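Local coordinates for protein phosphoribosylamidoimidazole- succinocarboxamide synthase (Saccharomyces cerevisiae, PDB 1OBG) that catalyses the ATP-driven ligation of aspartate to the imidazole ribotide CAIR, forming SAICAR in de novo purine biosynthesis, at residues L31-D36 against T99-R104; S48-G53 against R286-Y291. One frame throughout, in Å; residues are numbered along the deposited sequence.

Contact 1 of 2, residues L31-D36 against T99-R104; sequences LFVATD and TQLEDR. With AMP (adenosine monophosphate), chain B.
Beside the nucleotide pocket, where inner strand 29-34 of the antiparallel sheet ends next to the start of edge strand 105-109, Ala34 meets Arg104. Ala34 N donates to Arg104 O at 2.8 Å, prolonging the antiparallel ladder in which Phe32 bonds to Leu106 through the backbone, and the same carbonyl lies 3.5 Å from Val33 CA in a C-H...O contact. The Arg104 side chain turns back to the strand end: its CG sits between backbone N and carbonyl carbon (chi1 57°) and the chain bends at chi3, bringing NH1 to Ala34 O at 2.9 Å, in the carbonyl plane on a lone pair. NH1 also reaches Asp36 OD2 at 2.8 Å, from above the carboxylate plane, while NH2 meets Asp36 OD1 at 3.2 Å on the syn side but tilted out of plane and bent, the longer arm of the grip. An arginine suits the turn because it can satisfy a carbonyl and a buried acid together. Leu101 CD2 packs on Val33 CG2 at 3.6 Å, apolar branches joining the end of helix 95-101 to the strand. Phe32 takes its ring to the nucleotide, edge toward the AMP base, with CZ 3.6 Å from AMP C8.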
ATOM      1  N   LEU A  31     -15.647   4.161  -5.101  1.00 12.61           N
ATOM      2  CA  LEU A  31     -15.692   3.258  -3.964  1.00 13.41           C
ATOM      3  C   LEU A  31     -14.585   2.221  -4.169  1.00 13.21           C
ATOM      4  O   LEU A  31     -14.590   1.496  -5.177  1.00 13.06           O
ATOM      5  CB  LEU A  31     -17.062   2.590  -3.843  1.00 13.30           C
ATOM      6  CG  LEU A  31     -17.265   1.630  -2.651  1.00 14.67           C
ATOM      7  CD1 LEU A  31     -17.506   2.421  -1.382  1.00 13.67           C
ATOM      8  CD2 LEU A  31     -18.456   0.705  -2.922  1.00 17.72           C
ATOM      9  N   PHE A  32     -13.653   2.143  -3.222  1.00 12.82           N
ATOM     10  CA  PHE A  32     -12.548   1.174  -3.283  1.00 13.80           C
ATOM     11  C   PHE A  32     -12.864   0.015  -2.365  1.00 14.13           C
ATOM     12  O   PHE A  32     -13.048   0.226  -1.157  1.00 14.60           O
ATOM     13  CB  PHE A  32     -11.267   1.801  -2.734  1.00 13.65           C
ATOM     14  CG  PHE A  32     -10.570   2.731  -3.680  1.00 18.34           C
ATOM     15  CD1 PHE A  32      -9.253   3.114  -3.432  1.00 22.98           C
ATOM     16  CD2 PHE A  32     -11.199   3.234  -4.800  1.00 21.18           C
ATOM     17  CE1 PHE A  32      -8.594   3.982  -4.299  1.00 26.62           C
ATOM     18  CE2 PHE A  32     -10.531   4.105  -5.678  1.00 22.35           C
ATOM     19  CZ  PHE A  32      -9.256   4.471  -5.443  1.00 23.76           C
ATOM     20  N   VAL A  33     -12.933  -1.192  -2.910  1.00 12.61           N
ATOM     21  CA  VAL A  33     -13.323  -2.329  -2.106  1.00 13.04           C
ATOM     22  C   VAL A  33     -12.112  -3.247  -2.074  1.00 14.41           C
ATOM     23  O   VAL A  33     -11.679  -3.741  -3.125  1.00 14.64           O
ATOM     24  CB  VAL A  33     -14.512  -3.092  -2.709  1.00 13.75           C
ATOM     25  CG1 VAL A  33     -14.952  -4.230  -1.775  1.00 13.42           C
ATOM     26  CG2 VAL A  33     -15.687  -2.123  -3.020  1.00 10.60           C
ATOM     27  N   ALA A  34     -11.557  -3.455  -0.882  1.00 13.45           N
ATOM     28  CA  ALA A  34     -10.398  -4.328  -0.755  1.00 14.09           C
ATOM     29  C   ALA A  34     -10.884  -5.780  -0.599  1.00 14.41           C
ATOM     30  O   ALA A  34     -11.612  -6.118   0.357  1.00 15.06           O
ATOM     31  CB  ALA A  34      -9.530  -3.879   0.432  1.00 13.45           C
ATOM     32  N   THR A  35     -10.495  -6.629  -1.543  1.00 13.50           N
ATOM     33  CA  THR A  35     -10.861  -8.030  -1.470  1.00 13.81           C
ATOM     34  C   THR A  35      -9.820  -8.798  -0.686  1.00 14.31           C
ATOM     35  O   THR A  35      -8.833  -8.238  -0.197  1.00 14.40           O
ATOM     36  CB  THR A  35     -10.999  -8.648  -2.850  1.00 14.24           C
ATOM     37  OG1 THR A  35      -9.709  -8.678  -3.488  1.00 12.68           O
ATOM     38  CG2 THR A  35     -11.888  -7.769  -3.726  1.00 13.01           C
ATOM     39  N   ASP A  36     -10.057 -10.086  -0.563  1.00 13.88           N
ATOM     40  CA  ASP A  36      -9.179 -10.960   0.188  1.00 14.91           C
ATOM     41  C   ASP A  36      -8.178 -11.669  -0.721  1.00 16.21           C
ATOM     42  O   ASP A  36      -7.566 -12.667  -0.296  1.00 16.62           O
ATOM     43  CB  ASP A  36     -10.021 -11.972   0.936  1.00 14.34           C
ATOM     44  CG  ASP A  36     -10.819 -11.342   2.010  1.00 15.39           C
ATOM     45  OD1 ASP A  36     -11.832 -11.949   2.422  1.00 15.46           O
ATOM     46  OD2 ASP A  36     -10.500 -10.219   2.503  1.00 12.68           O
ATOM     47  N   THR A  99     -22.862  -7.601   2.629  1.00 21.44           N
ATOM     48  CA  THR A  99     -21.787  -8.462   3.128  1.00 22.11           C
ATOM     49  C   THR A  99     -20.540  -8.457   2.259  1.00 19.98           C
ATOM     50  O   THR A  99     -19.482  -8.846   2.727  1.00 19.35           O
ATOM     51  CB  THR A  99     -22.259  -9.909   3.337  1.00 22.33           C
ATOM     52  OG1 THR A  99     -22.708 -10.441   2.083  1.00 26.70           O
ATOM     53  CG2 THR A  99     -23.500  -9.924   4.225  1.00 25.76           C
ATOM     54  N   GLN A 100     -20.664  -8.022   1.000  1.00 18.24           N
ATOM     55  CA  GLN A 100     -19.507  -7.928   0.127  1.00 17.44           C
ATOM     56  C   GLN A 100     -18.711  -6.647   0.367  1.00 16.36           C
ATOM     57  O   GLN A 100     -17.544  -6.550  -0.038  1.00 16.26           O
ATOM     58  CB  GLN A 100     -19.937  -7.922  -1.337  1.00 17.50           C
ATOM     59  CG  GLN A 100     -20.546  -9.217  -1.835  1.00 19.12           C
ATOM     60  CD  GLN A 100     -20.857  -9.126  -3.306  1.00 19.60           C
ATOM     61  OE1 GLN A 100     -19.951  -8.960  -4.121  1.00 20.13           O
ATOM     62  NE2 GLN A 100     -22.139  -9.219  -3.655  1.00 19.76           N
ATOM     63  N   LEU A 101     -19.356  -5.669   0.987  1.00 14.88           N
ATOM     64  CA  LEU A 101     -18.836  -4.308   1.057  1.00 15.18           C
ATOM     65  C   LEU A 101     -18.486  -3.848   2.468  1.00 15.32           C
ATOM     66  O   LEU A 101     -17.599  -3.007   2.663  1.00 14.36           O
ATOM     67  CB  LEU A 101     -19.870  -3.337   0.448  1.00 14.86           C
ATOM     68  CG  LEU A 101     -20.210  -3.531  -1.049  1.00 15.57           C
ATOM     69  CD1 LEU A 101     -21.237  -2.514  -1.424  1.00 15.03           C
ATOM     70  CD2 LEU A 101     -18.949  -3.318  -1.907  1.00 14.07           C
ATOM     71  N   GLU A 102     -19.200  -4.383   3.449  1.00 16.02           N
ATOM     72  CA  GLU A 102     -19.058  -3.910   4.831  1.00 17.47           C
ATOM     73  C   GLU A 102     -17.646  -4.125   5.352  1.00 16.58           C
ATOM     74  O   GLU A 102     -17.088  -5.224   5.228  1.00 16.89           O
ATOM     75  CB  GLU A 102     -20.056  -4.601   5.772  1.00 17.59           C
ATOM     76  CG  GLU A 102     -20.272  -3.750   7.022  1.00 26.28           C
ATOM     77  CD  GLU A 102     -21.493  -4.141   7.828  1.00 36.19           C
ATOM     78  OE1 GLU A 102     -22.031  -5.269   7.624  1.00 37.05           O
ATOM     79  OE2 GLU A 102     -21.903  -3.298   8.672  1.00 40.12           O
ATOM     80  N   ASP A 103     -17.082  -3.062   5.915  1.00 16.60           N
ATOM     81  CA  ASP A 103     -15.780  -3.094   6.595  1.00 17.06           C
ATOM     82  C   ASP A 103     -14.593  -3.161   5.653  1.00 16.29           C
ATOM     83  O   ASP A 103     -13.469  -3.142   6.102  1.00 16.91           O
ATOM     84  CB  ASP A 103     -15.735  -4.249   7.603  1.00 16.90           C
ATOM     85  CG  ASP A 103     -16.687  -4.013   8.750  1.00 21.61           C
ATOM     86  OD1 ASP A 103     -17.374  -4.946   9.193  1.00 25.11           O
ATOM     87  OD2 ASP A 103     -16.822  -2.890   9.242  1.00 24.29           O
ATOM     88  N   ARG A 104     -14.838  -3.232   4.349  1.00 15.42           N
ATOM     89  CA  ARG A 104     -13.735  -3.380   3.408  1.00 14.56           C
ATOM     90  C   ARG A 104     -13.746  -2.328   2.313  1.00 13.69           C
ATOM     91  O   ARG A 104     -12.980  -2.415   1.343  1.00 12.58           O
ATOM     92  CB  ARG A 104     -13.688  -4.816   2.829  1.00 15.46           C
ATOM     93  CG  ARG A 104     -14.928  -5.286   2.145  1.00 15.44           C
ATOM     94  CD  ARG A 104     -14.754  -6.662   1.471  1.00 13.60           C
ATOM     95  NE  ARG A 104     -14.701  -7.791   2.420  1.00 13.78           N
ATOM     96  CZ  ARG A 104     -13.638  -8.585   2.574  1.00 16.38           C
ATOM     97  NH1 ARG A 104     -12.521  -8.368   1.874  1.00 13.51           N
ATOM     98  NH2 ARG A 104     -13.680  -9.595   3.437  1.00 16.33           N
TER
HETATM   99  P   AMP B 307      -5.106   0.108  -7.807  1.00 63.89           P
HETATM  100  O1P AMP B 307      -4.294  -0.060  -6.515  1.00 65.68           O
HETATM  101  O2P AMP B 307      -6.379  -0.658  -7.785  1.00 65.16           O
HETATM  102  O3P AMP B 307      -4.212  -0.337  -9.077  1.00 63.77           O
HETATM  103  O5' AMP B 307      -5.506   1.654  -7.969  1.00 57.79           O
HETATM  104  C5' AMP B 307      -6.379   1.991  -9.011  1.00 46.93           C
HETATM  105  C4' AMP B 307      -5.988   3.353  -9.538  1.00 40.05           C
HETATM  106  O4' AMP B 307      -6.669   4.343  -8.792  1.00 34.15           O
HETATM  107  C3' AMP B 307      -4.488   3.604  -9.380  1.00 37.14           C
HETATM  108  O3' AMP B 307      -3.971   4.002 -10.626  1.00 34.38           O
HETATM  109  C2' AMP B 307      -4.412   4.751  -8.391  1.00 33.49           C
HETATM  110  O2' AMP B 307      -3.376   5.624  -8.752  1.00 30.67           O
HETATM  111  C1' AMP B 307      -5.781   5.403  -8.568  1.00 32.15           C
HETATM  112  N9  AMP B 307      -6.249   6.210  -7.422  1.00 29.99           N
HETATM  113  C8  AMP B 307      -6.043   6.025  -6.075  1.00 28.99           C
HETATM  114  N7  AMP B 307      -6.676   7.033  -5.418  1.00 29.49           N
HETATM  115  C5  AMP B 307      -7.281   7.842  -6.320  1.00 27.06           C
HETATM  116  C6  AMP B 307      -8.058   9.000  -6.215  1.00 27.56           C
HETATM  117  N6  AMP B 307      -8.513   9.438  -5.036  1.00 23.61           N
HETATM  118  N1  AMP B 307      -8.527   9.596  -7.374  1.00 26.64           N
HETATM  119  C2  AMP B 307      -8.253   9.063  -8.614  1.00 27.63           C
HETATM  120  N3  AMP B 307      -7.488   7.912  -8.707  1.00 26.77           N
HETATM  121  C4  AMP B 307      -7.016   7.322  -7.584  1.00 28.54           C

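Contact 2 of 2, residues S48-G53 against R286-Y291; sequences SIPEKG and RTRAKY. With MG (magnesium ion), chain E.
Unusually for magnesium, the phenol oxygen of Tyr291 is a ligand, with OH 2.5 Å from the ion, while the aliphatic chain of Lys52 lies across one face of the same ring. With chi1 at 174°, Lys52 CG swings clear of the backbone N and comes over the ring, 4.1 Å from its centroid, a CH-pi contact. A lysine is long enough to cover the ring and still deliver NZ to Arg37 O and to Asp238. Ile49 packs CG2 3.7 Å from Arg288 CB. The loop is a type II turn from Ile49 to Lys52, where proline fits the second place and Glu51 takes the positive phi of the third. Arg288, extended from CG to NE, lies along it: NE donates to Pro50 O at 2.8 Å, tilted from the carbonyl plane. NH2 meets Glu51 OE2 nearly in line with its C-O bond, though the N-H is bent from it; with Glu51 deposited in two conformers, this salt bridge is less certain. Replacing Arg288 by an alanine would remove NE and NH2, and Pro50 O would probably lose this donor and the turn its tie to helix 281-299. Asp238 and Asp258 complete the protein ligands of this metal site.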
ATOM      1  N   SER A  48      -8.165 -17.277  -1.274  1.00 20.54           N
ATOM      2  CA  SER A  48      -8.037 -15.988  -0.635  1.00 20.17           C
ATOM      3  C   SER A  48      -7.522 -16.154   0.769  1.00 18.82           C
ATOM      4  O   SER A  48      -7.447 -17.277   1.292  1.00 18.29           O
ATOM      5  CB  SER A  48      -9.400 -15.348  -0.562  1.00 20.47           C
ATOM      6  OG  SER A  48     -10.156 -16.120   0.355  1.00 26.07           O
ATOM      7  N   ILE A  49      -7.146 -15.020   1.369  1.00 17.32           N
ATOM      8  CA  ILE A  49      -6.859 -14.964   2.785  1.00 15.52           C
ATOM      9  C   ILE A  49      -8.070 -14.311   3.453  1.00 15.74           C
ATOM     10  O   ILE A  49      -8.260 -13.084   3.323  1.00 15.08           O
ATOM     11  CB  ILE A  49      -5.602 -14.085   3.039  1.00 15.09           C
ATOM     12  CG1 ILE A  49      -4.386 -14.563   2.215  1.00 12.81           C
ATOM     13  CG2 ILE A  49      -5.362 -13.926   4.534  1.00 14.57           C
ATOM     14  CD1 ILE A  49      -3.880 -15.999   2.552  1.00 11.79           C
ATOM     15  N   PRO A  50      -8.878 -15.088   4.172  1.00 15.98           N
ATOM     16  CA  PRO A  50     -10.132 -14.550   4.730  1.00 16.18           C
ATOM     17  C   PRO A  50      -9.913 -13.311   5.589  1.00 16.14           C
ATOM     18  O   PRO A  50      -9.102 -13.333   6.529  1.00 16.21           O
ATOM     19  CB  PRO A  50     -10.688 -15.698   5.567  1.00 16.42           C
ATOM     20  CG  PRO A  50     -10.042 -16.973   4.959  1.00 16.64           C
ATOM     21  CD  PRO A  50      -8.670 -16.512   4.528  1.00 16.31           C
ATOM     22  N   GLU A  51     -10.638 -12.249   5.241  1.00 15.84           N
ATOM     23  CA  GLU A  51     -10.648 -10.978   5.968  1.00 16.61           C
ATOM     24  C   GLU A  51      -9.412 -10.102   5.757  1.00 16.01           C
ATOM     25  O   GLU A  51      -9.313  -9.027   6.339  1.00 16.50           O
ATOM     26  CB  GLU A  51     -10.976 -11.186   7.455  1.00 17.89           C
ATOM     27  CG  GLU A  51     -12.433 -11.643   7.631  1.00 20.94           C
ATOM     28  CD  GLU A  51     -12.840 -11.774   9.083  0.70 27.94           C
ATOM     29  OE1 GLU A  51     -13.735 -11.016   9.527  0.70 32.57           O
ATOM     30  OE2 GLU A  51     -12.267 -12.635   9.780  0.70 30.87           O
ATOM     31  N   LYS A  52      -8.492 -10.544   4.905  1.00 14.68           N
ATOM     32  CA  LYS A  52      -7.331  -9.737   4.575  1.00 14.32           C
ATOM     33  C   LYS A  52      -7.745  -8.310   4.177  1.00 13.40           C
ATOM     34  O   LYS A  52      -7.103  -7.339   4.559  1.00 11.71           O
ATOM     35  CB  LYS A  52      -6.535 -10.376   3.431  1.00 13.40           C
ATOM     36  CG  LYS A  52      -5.340  -9.500   2.918  1.00 15.37           C
ATOM     37  CD  LYS A  52      -4.585 -10.194   1.758  1.00 14.82           C
ATOM     38  CE  LYS A  52      -3.610  -9.255   1.047  1.00 14.46           C
ATOM     39  NZ  LYS A  52      -4.318  -8.502  -0.070  1.00 16.10           N
ATOM     40  N   GLY A  53      -8.820  -8.200   3.401  1.00 12.96           N
ATOM     41  CA  GLY A  53      -9.272  -6.906   2.901  1.00 12.71           C
ATOM     42  C   GLY A  53      -9.896  -6.015   3.973  1.00 12.36           C
ATOM     43  O   GLY A  53      -9.771  -4.800   3.902  1.00 12.72           O
ATOM     44  N   ARG A 286      -1.487 -19.401   8.380  1.00 19.51           N
ATOM     45  CA  ARG A 286      -0.278 -18.737   8.830  1.00 20.98           C
ATOM     46  C   ARG A 286      -0.156 -17.327   8.281  1.00 19.15           C
ATOM     47  O   ARG A 286       0.276 -16.435   8.984  1.00 18.74           O
ATOM     48  CB  ARG A 286       0.970 -19.561   8.501  1.00 21.09           C
ATOM     49  CG  ARG A 286       0.986 -20.876   9.263  1.00 28.04           C
ATOM     50  CD  ARG A 286       2.321 -21.601   9.233  1.00 38.20           C
ATOM     51  NE  ARG A 286       2.859 -21.788  10.587  1.00 49.26           N
ATOM     52  CZ  ARG A 286       3.331 -20.811  11.380  1.00 53.99           C
ATOM     53  NH1 ARG A 286       3.343 -19.542  10.977  1.00 56.41           N
ATOM     54  NH2 ARG A 286       3.796 -21.106  12.589  1.00 56.16           N
ATOM     55  N   THR A 287      -0.541 -17.136   7.027  1.00 18.31           N
ATOM     56  CA  THR A 287      -0.488 -15.823   6.404  1.00 16.85           C
ATOM     57  C   THR A 287      -1.565 -14.913   7.012  1.00 16.44           C
ATOM     58  O   THR A 287      -1.292 -13.767   7.324  1.00 15.48           O
ATOM     59  CB  THR A 287      -0.702 -15.954   4.889  1.00 17.04           C
ATOM     60  OG1 THR A 287       0.323 -16.795   4.343  1.00 16.67           O
ATOM     61  CG2 THR A 287      -0.524 -14.583   4.185  1.00 16.44           C
ATOM     62  N   ARG A 288      -2.785 -15.421   7.149  1.00 15.41           N
ATOM     63  CA  ARG A 288      -3.846 -14.655   7.792  1.00 16.35           C
ATOM     64  C   ARG A 288      -3.426 -14.148   9.197  1.00 15.79           C
ATOM     65  O   ARG A 288      -3.658 -12.993   9.535  1.00 15.10           O
ATOM     66  CB  ARG A 288      -5.115 -15.507   7.871  1.00 16.72           C
ATOM     67  CG  ARG A 288      -6.285 -14.769   8.473  1.00 17.99           C
ATOM     68  CD  ARG A 288      -7.545 -15.604   8.494  1.00 22.97           C
ATOM     69  NE  ARG A 288      -8.692 -14.822   8.914  1.00 26.35           N
ATOM     70  CZ  ARG A 288      -9.158 -14.815  10.146  1.00 28.59           C
ATOM     71  NH1 ARG A 288      -8.569 -15.545  11.077  1.00 28.93           N
ATOM     72  NH2 ARG A 288     -10.213 -14.075  10.455  1.00 31.14           N
ATOM     73  N   ALA A 289      -2.795 -15.023   9.990  1.00 15.22           N
ATOM     74  CA  ALA A 289      -2.363 -14.666  11.336  1.00 15.62           C
ATOM     75  C   ALA A 289      -1.434 -13.461  11.318  1.00 15.93           C
ATOM     76  O   ALA A 289      -1.506 -12.655  12.230  1.00 16.62           O
ATOM     77  CB  ALA A 289      -1.691 -15.863  12.065  1.00 14.56           C
ATOM     78  N   LYS A 290      -0.582 -13.339  10.288  1.00 16.30           N
ATOM     79  CA  LYS A 290       0.342 -12.215  10.158  1.00 16.62           C
ATOM     80  C   LYS A 290      -0.371 -10.914   9.864  1.00 16.08           C
ATOM     81  O   LYS A 290       0.032  -9.870  10.361  1.00 16.19           O
ATOM     82  CB  LYS A 290       1.376 -12.442   9.038  1.00 17.54           C
ATOM     83  CG  LYS A 290       2.311 -13.637   9.226  1.00 21.02           C
ATOM     84  CD  LYS A 290       2.691 -13.777  10.676  1.00 27.53           C
ATOM     85  CE  LYS A 290       3.952 -13.016  11.003  1.00 32.63           C
ATOM     86  NZ  LYS A 290       4.977 -14.024  11.407  1.00 37.57           N
ATOM     87  N   TYR A 291      -1.410 -10.959   9.036  1.00 16.01           N
ATOM     88  CA  TYR A 291      -2.170  -9.741   8.760  1.00 16.74           C
ATOM     89  C   TYR A 291      -2.878  -9.277  10.017  1.00 16.08           C
ATOM     90  O   TYR A 291      -2.953  -8.086  10.294  1.00 16.53           O
ATOM     91  CB  TYR A 291      -3.194  -9.961   7.623  1.00 17.20           C
ATOM     92  CG  TYR A 291      -2.519  -9.970   6.279  1.00 18.37           C
ATOM     93  CD1 TYR A 291      -1.865  -8.840   5.796  1.00 19.77           C
ATOM     94  CD2 TYR A 291      -2.508 -11.120   5.504  1.00 20.65           C
ATOM     95  CE1 TYR A 291      -1.228  -8.856   4.553  1.00 20.98           C
ATOM     96  CE2 TYR A 291      -1.876 -11.153   4.270  1.00 20.66           C
ATOM     97  CZ  TYR A 291      -1.249 -10.038   3.797  1.00 21.93           C
ATOM     98  OH  TYR A 291      -0.639 -10.105   2.568  1.00 24.25           O
TER
HETATM   99 MG    MG E 310       0.179  -7.954   1.653  1.00 54.22          MG

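Overall arrangement
From the N terminus the four segments run 31-36, 48-53, 99-104 and 286-291, so the two contacts cross. Contact 1 closes a loop of 62 residues, from strand 29-34 to the end of helix 95-101, and contact 2 starts within that loop but closes one of 232 residues, bringing helix 281-299, near the C terminus, back to the start of helix 52-66. They meet at Asp36: its O accepts from Ile49 N, and its OD2, already engaged in contact 1, takes Gly53 N in the first turn of helix 52-66. The N-terminal antiparallel sheet beside the AMP pocket is thereby joined, through helix 52-66, to the C-terminal helix carrying a magnesium ligand.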